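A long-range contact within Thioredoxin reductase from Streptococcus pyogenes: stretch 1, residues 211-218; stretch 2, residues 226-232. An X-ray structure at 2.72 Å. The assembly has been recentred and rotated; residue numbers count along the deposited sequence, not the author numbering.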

ATOM      1  N   LYS A 211      14.277   3.580  28.430  1.00 67.56           N
ATOM      2  CA  LYS A 211      14.913   2.722  27.446  1.00 66.53           C
ATOM      3  C   LYS A 211      15.321   1.412  28.102  1.00 55.63           C
ATOM      4  O   LYS A 211      15.344   1.286  29.332  1.00 58.64           O
ATOM      5  CB  LYS A 211      16.156   3.402  26.855  1.00 69.93           C
ATOM      6  CG  LYS A 211      15.881   4.646  26.024  1.00 66.66           C
ATOM      7  CD  LYS A 211      17.179   5.216  25.462  1.00 61.55           C
ATOM      8  N   VAL A 212      15.656   0.438  27.265  1.00 55.41           N
ATOM      9  CA  VAL A 212      16.310  -0.770  27.745  1.00 56.32           C
ATOM     10  C   VAL A 212      17.783  -0.462  27.962  1.00 57.73           C
ATOM     11  O   VAL A 212      18.453   0.090  27.080  1.00 66.85           O
ATOM     12  CB  VAL A 212      16.119  -1.930  26.756  1.00 55.81           C
ATOM     13  CG1 VAL A 212      17.254  -2.942  26.884  1.00 56.71           C
ATOM     14  CG2 VAL A 212      14.788  -2.607  26.997  1.00 55.47           C
ATOM     15  N   SER A 213      18.286  -0.790  29.149  1.00 58.36           N
ATOM     16  CA  SER A 213      19.684  -0.559  29.474  1.00 59.33           C
ATOM     17  C   SER A 213      20.491  -1.835  29.632  1.00 64.45           C
ATOM     18  O   SER A 213      21.687  -1.830  29.333  1.00 68.98           O
ATOM     19  CB  SER A 213      19.801   0.272  30.759  1.00 65.31           C
ATOM     20  OG  SER A 213      19.710  -0.546  31.909  1.00 75.66           O
ATOM     21  N   ASN A 214      19.875  -2.928  30.079  1.00 63.35           N
ATOM     22  CA  ASN A 214      20.623  -4.157  30.313  1.00 67.77           C
ATOM     23  C   ASN A 214      19.654  -5.328  30.369  1.00 67.25           C
ATOM     24  O   ASN A 214      18.444  -5.150  30.514  1.00 66.82           O
ATOM     25  CB  ASN A 214      21.443  -4.072  31.604  1.00 68.71           C
ATOM     26  CG  ASN A 214      20.584  -3.783  32.818  1.00 69.89           C
ATOM     27  OD1 ASN A 214      20.301  -4.675  33.617  1.00 77.17           O
ATOM     28  ND2 ASN A 214      20.159  -2.534  32.959  1.00 64.03           N
ATOM     29  N   VAL A 215      20.207  -6.533  30.237  1.00 71.17           N
ATOM     30  CA  VAL A 215      19.433  -7.769  30.283  1.00 69.25           C
ATOM     31  C   VAL A 215      20.201  -8.791  31.113  1.00 69.91           C
ATOM     32  O   VAL A 215      21.422  -8.935  30.968  1.00 76.51           O
ATOM     33  CB  VAL A 215      19.139  -8.324  28.869  1.00 60.64           C
ATOM     34  CG1 VAL A 215      18.199  -9.517  28.948  1.00 66.69           C
ATOM     35  CG2 VAL A 215      18.551  -7.249  27.965  1.00 59.31           C
ATOM     36  N   LEU A 216      19.486  -9.482  31.998  1.00 63.76           N
ATOM     37  CA  LEU A 216      20.024 -10.616  32.740  1.00 65.11           C
ATOM     38  C   LEU A 216      19.822 -11.880  31.918  1.00 65.72           C
ATOM     39  O   LEU A 216      18.676 -12.233  31.587  1.00 72.75           O
ATOM     40  CB  LEU A 216      19.346 -10.777  34.099  1.00 66.00           C
ATOM     41  CG  LEU A 216      19.319  -9.647  35.123  1.00 66.54           C
ATOM     42  CD1 LEU A 216      18.564 -10.114  36.362  1.00 67.47           C
ATOM     43  CD2 LEU A 216      20.724  -9.203  35.475  1.00 67.55           C
ATOM     44  N   ILE A 217      20.931 -12.564  31.625  1.00 65.61           N
ATOM     45  CA  ILE A 217      20.960 -13.771  30.805  1.00 65.14           C
ATOM     46  C   ILE A 217      21.363 -14.941  31.694  1.00 73.09           C
ATOM     47  O   ILE A 217      22.404 -14.896  32.365  1.00 84.75           O
ATOM     48  CB  ILE A 217      21.930 -13.628  29.619  1.00 64.71           C
ATOM     49  CG1 ILE A 217      21.285 -12.836  28.480  1.00 66.16           C
ATOM     50  CG2 ILE A 217      22.390 -14.992  29.130  1.00 65.11           C
ATOM     51  CD1 ILE A 217      21.364 -11.338  28.652  1.00 70.28           C
ATOM     52  N   GLU A 218      20.539 -15.986  31.696  1.00 66.49           N
ATOM     53  CA  GLU A 218      20.808 -17.213  32.432  1.00 74.18           C
ATOM     54  C   GLU A 218      21.318 -18.285  31.479  1.00 75.06           C
ATOM     55  O   GLU A 218      20.870 -18.373  30.332  1.00 70.76           O
ATOM     56  CB  GLU A 218      19.546 -17.709  33.141  1.00 81.84           C
ATOM     57  CG  GLU A 218      19.804 -18.670  34.294  1.00 93.08           C
ATOM     58  CD  GLU A 218      18.886 -19.878  34.256  1.00100.96           C
ATOM     59  OE1 GLU A 218      19.299 -20.959  34.730  1.00108.51           O
ATOM     60  OE2 GLU A 218      17.755 -19.747  33.745  1.00 97.52           O
ATOM     61  N   THR A 226      24.234 -13.835  34.385  1.00 75.45           N
ATOM     62  CA  THR A 226      25.163 -12.735  34.179  1.00 82.44           C
ATOM     63  C   THR A 226      24.442 -11.625  33.418  1.00 79.25           C
ATOM     64  O   THR A 226      23.660 -11.890  32.497  1.00 84.64           O
ATOM     65  CB  THR A 226      26.431 -13.196  33.425  1.00 85.20           C
ATOM     66  OG1 THR A 226      27.292 -13.888  34.339  1.00 98.04           O
ATOM     67  CG2 THR A 226      27.193 -12.006  32.849  1.00 83.74           C
ATOM     68  N   ASP A 227      24.686 -10.383  33.839  1.00 72.80           N
ATOM     69  CA  ASP A 227      24.060  -9.194  33.264  1.00 70.80           C
ATOM     70  C   ASP A 227      24.924  -8.687  32.111  1.00 71.27           C
ATOM     71  O   ASP A 227      26.153  -8.726  32.176  1.00 72.09           O
ATOM     72  CB  ASP A 227      23.888  -8.122  34.359  1.00 75.38           C
ATOM     73  CG  ASP A 227      23.472  -6.734  33.826  1.00 84.31           C
ATOM     74  OD1 ASP A 227      23.507  -6.463  32.609  1.00 88.77           O
ATOM     75  OD2 ASP A 227      23.100  -5.891  34.662  1.00 85.26           O
ATOM     76  N   HIS A 228      24.271  -8.242  31.041  1.00 72.87           N
ATOM     77  CA  HIS A 228      24.948  -7.654  29.895  1.00 70.13           C
ATOM     78  C   HIS A 228      24.248  -6.352  29.518  1.00 63.76           C
ATOM     79  O   HIS A 228      23.038  -6.203  29.707  1.00 63.06           O
ATOM     80  CB  HIS A 228      24.982  -8.615  28.692  1.00 64.32           C
ATOM     81  CG  HIS A 228      25.436 -10.003  29.025  1.00 65.35           C
ATOM     82  ND1 HIS A 228      24.768 -10.820  29.912  1.00 74.87           N
ATOM     83  CD2 HIS A 228      26.515 -10.706  28.610  1.00 70.40           C
ATOM     84  CE1 HIS A 228      25.402 -11.974  30.009  1.00 74.64           C
ATOM     85  NE2 HIS A 228      26.470 -11.929  29.234  1.00 75.54           N
ATOM     86  N   ALA A 229      25.024  -5.393  29.017  1.00 63.63           N
ATOM     87  CA  ALA A 229      24.519  -4.063  28.686  1.00 68.86           C
ATOM     88  C   ALA A 229      24.097  -4.021  27.221  1.00 66.82           C
ATOM     89  O   ALA A 229      24.919  -4.248  26.323  1.00 61.31           O
ATOM     90  CB  ALA A 229      25.572  -2.992  28.972  1.00 63.31           C
ATOM     91  N   PHE A 230      22.825  -3.711  26.978  1.00 64.41           N
ATOM     92  CA  PHE A 230      22.289  -3.645  25.625  1.00 65.33           C
ATOM     93  C   PHE A 230      21.369  -2.445  25.485  1.00 61.99           C
ATOM     94  O   PHE A 230      20.499  -2.218  26.330  1.00 65.65           O
ATOM     95  CB  PHE A 230      21.528  -4.923  25.264  1.00 58.56           C
ATOM     96  CG  PHE A 230      22.409  -6.122  25.114  1.00 59.33           C
ATOM     97  CD1 PHE A 230      23.340  -6.185  24.092  1.00 63.62           C
ATOM     98  CD2 PHE A 230      22.307  -7.186  25.991  1.00 60.15           C
ATOM     99  CE1 PHE A 230      24.158  -7.289  23.950  1.00 61.12           C
ATOM    100  CE2 PHE A 230      23.118  -8.292  25.851  1.00 60.89           C
ATOM    101  CZ  PHE A 230      24.045  -8.343  24.832  1.00 60.84           C
ATOM    102  N   GLY A 231      21.572  -1.682  24.409  1.00 59.72           N
ATOM    103  CA  GLY A 231      20.658  -0.602  24.091  1.00 56.31           C
ATOM    104  C   GLY A 231      19.327  -1.099  23.571  1.00 69.05           C
ATOM    105  O   GLY A 231      18.296  -0.453  23.783  1.00 54.75           O
ATOM    106  N   GLY A 232      19.323  -2.243  22.888  1.00 69.61           N
ATOM    107  CA  GLY A 232      18.069  -2.781  22.392  1.00 55.64           C
ATOM    108  C   GLY A 232      18.004  -4.288  22.473  1.00 54.65           C
ATOM    109  O   GLY A 232      19.025  -4.977  22.561  1.00 55.42           O
TER

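The two stretches run as neighbouring antiparallel strands, their axes approaching to 4.7 Å with an angle of 147° between their N-to-C directions. The register is set by two hydrogen-bonded pairs. Ile217 and Thr226 exchange bonds in both directions, Ile217 N to Thr226 O at 2.9 Å and Thr226 N to Ile217 O at 2.9 Å. Val215 and His228 repeat the pattern, with Val215 N to His228 O and His228 N to Val215 O each at 2.9 Å. All four are nearly straight, as expected where two extended backbones face each other squarely. Between these pairs sits the non-hydrogen-bonded pair Leu216 and Asp227, whose CA atoms draw in to 4.3 Å, against 5.5 Å for the CA atoms of Val215 and His228. There the CA of Asp227 lies 3.5 Å from Val215 O, a CA-H...O contact that supplements the ladder.

Past His228 the ladder loosens. Phe230 N still donates to Ser213 O, but at 3.2 Å and with a more bent angle. Beyond it the carbonyls Val212 O and Phe230 O come within 3.2 Å; both are acceptors, so no hydrogen bond joins them.

Alternation along the strands sorts the side chains onto two faces. Val215, Ile217, Thr226 and His228 share one. Val215 and Ile217 are buried, and their beta-branched side chains suit extended backbone. Ile217 (chi1 m, chi2 p) places CD1 3.7 Å from ND1 of His228, an aliphatic carbon against the imidazole, while the same CD1 lies at the edge of the Phe230 ring, 4.5 Å from CE2. Val215 CG2 adds a contact of 4.2 Å to CD2 of Phe230. The CA-to-CB bond of Phe230 points sideways, yet a ring reaches far enough from there to meet both aliphatic residues; buried itself, it extends the apolar cluster beyond the regular pairing. Thr226, an exposed member of this face, combines a beta-branched shape with a hydroxyl that bonds to a residue just outside the stretch.

Leu216, Asp227, Asn214 and Ala229 occupy the other, more open face. Leu216, m then t, brings CD2 to 3.5 Å from CB of Asp227, so the methylene of this exposed aspartate meets the leucine, while its carboxylate turns back toward the partner strand. Ala229 adds little bulk there. Gly231 has no side chain and contributes backbone alone. Together the stretches bury 512 Å², and the rule is legible: backbone bonds fix the register, while Val215 and Ile217, with Phe230, supply the apolar side-chain contacts.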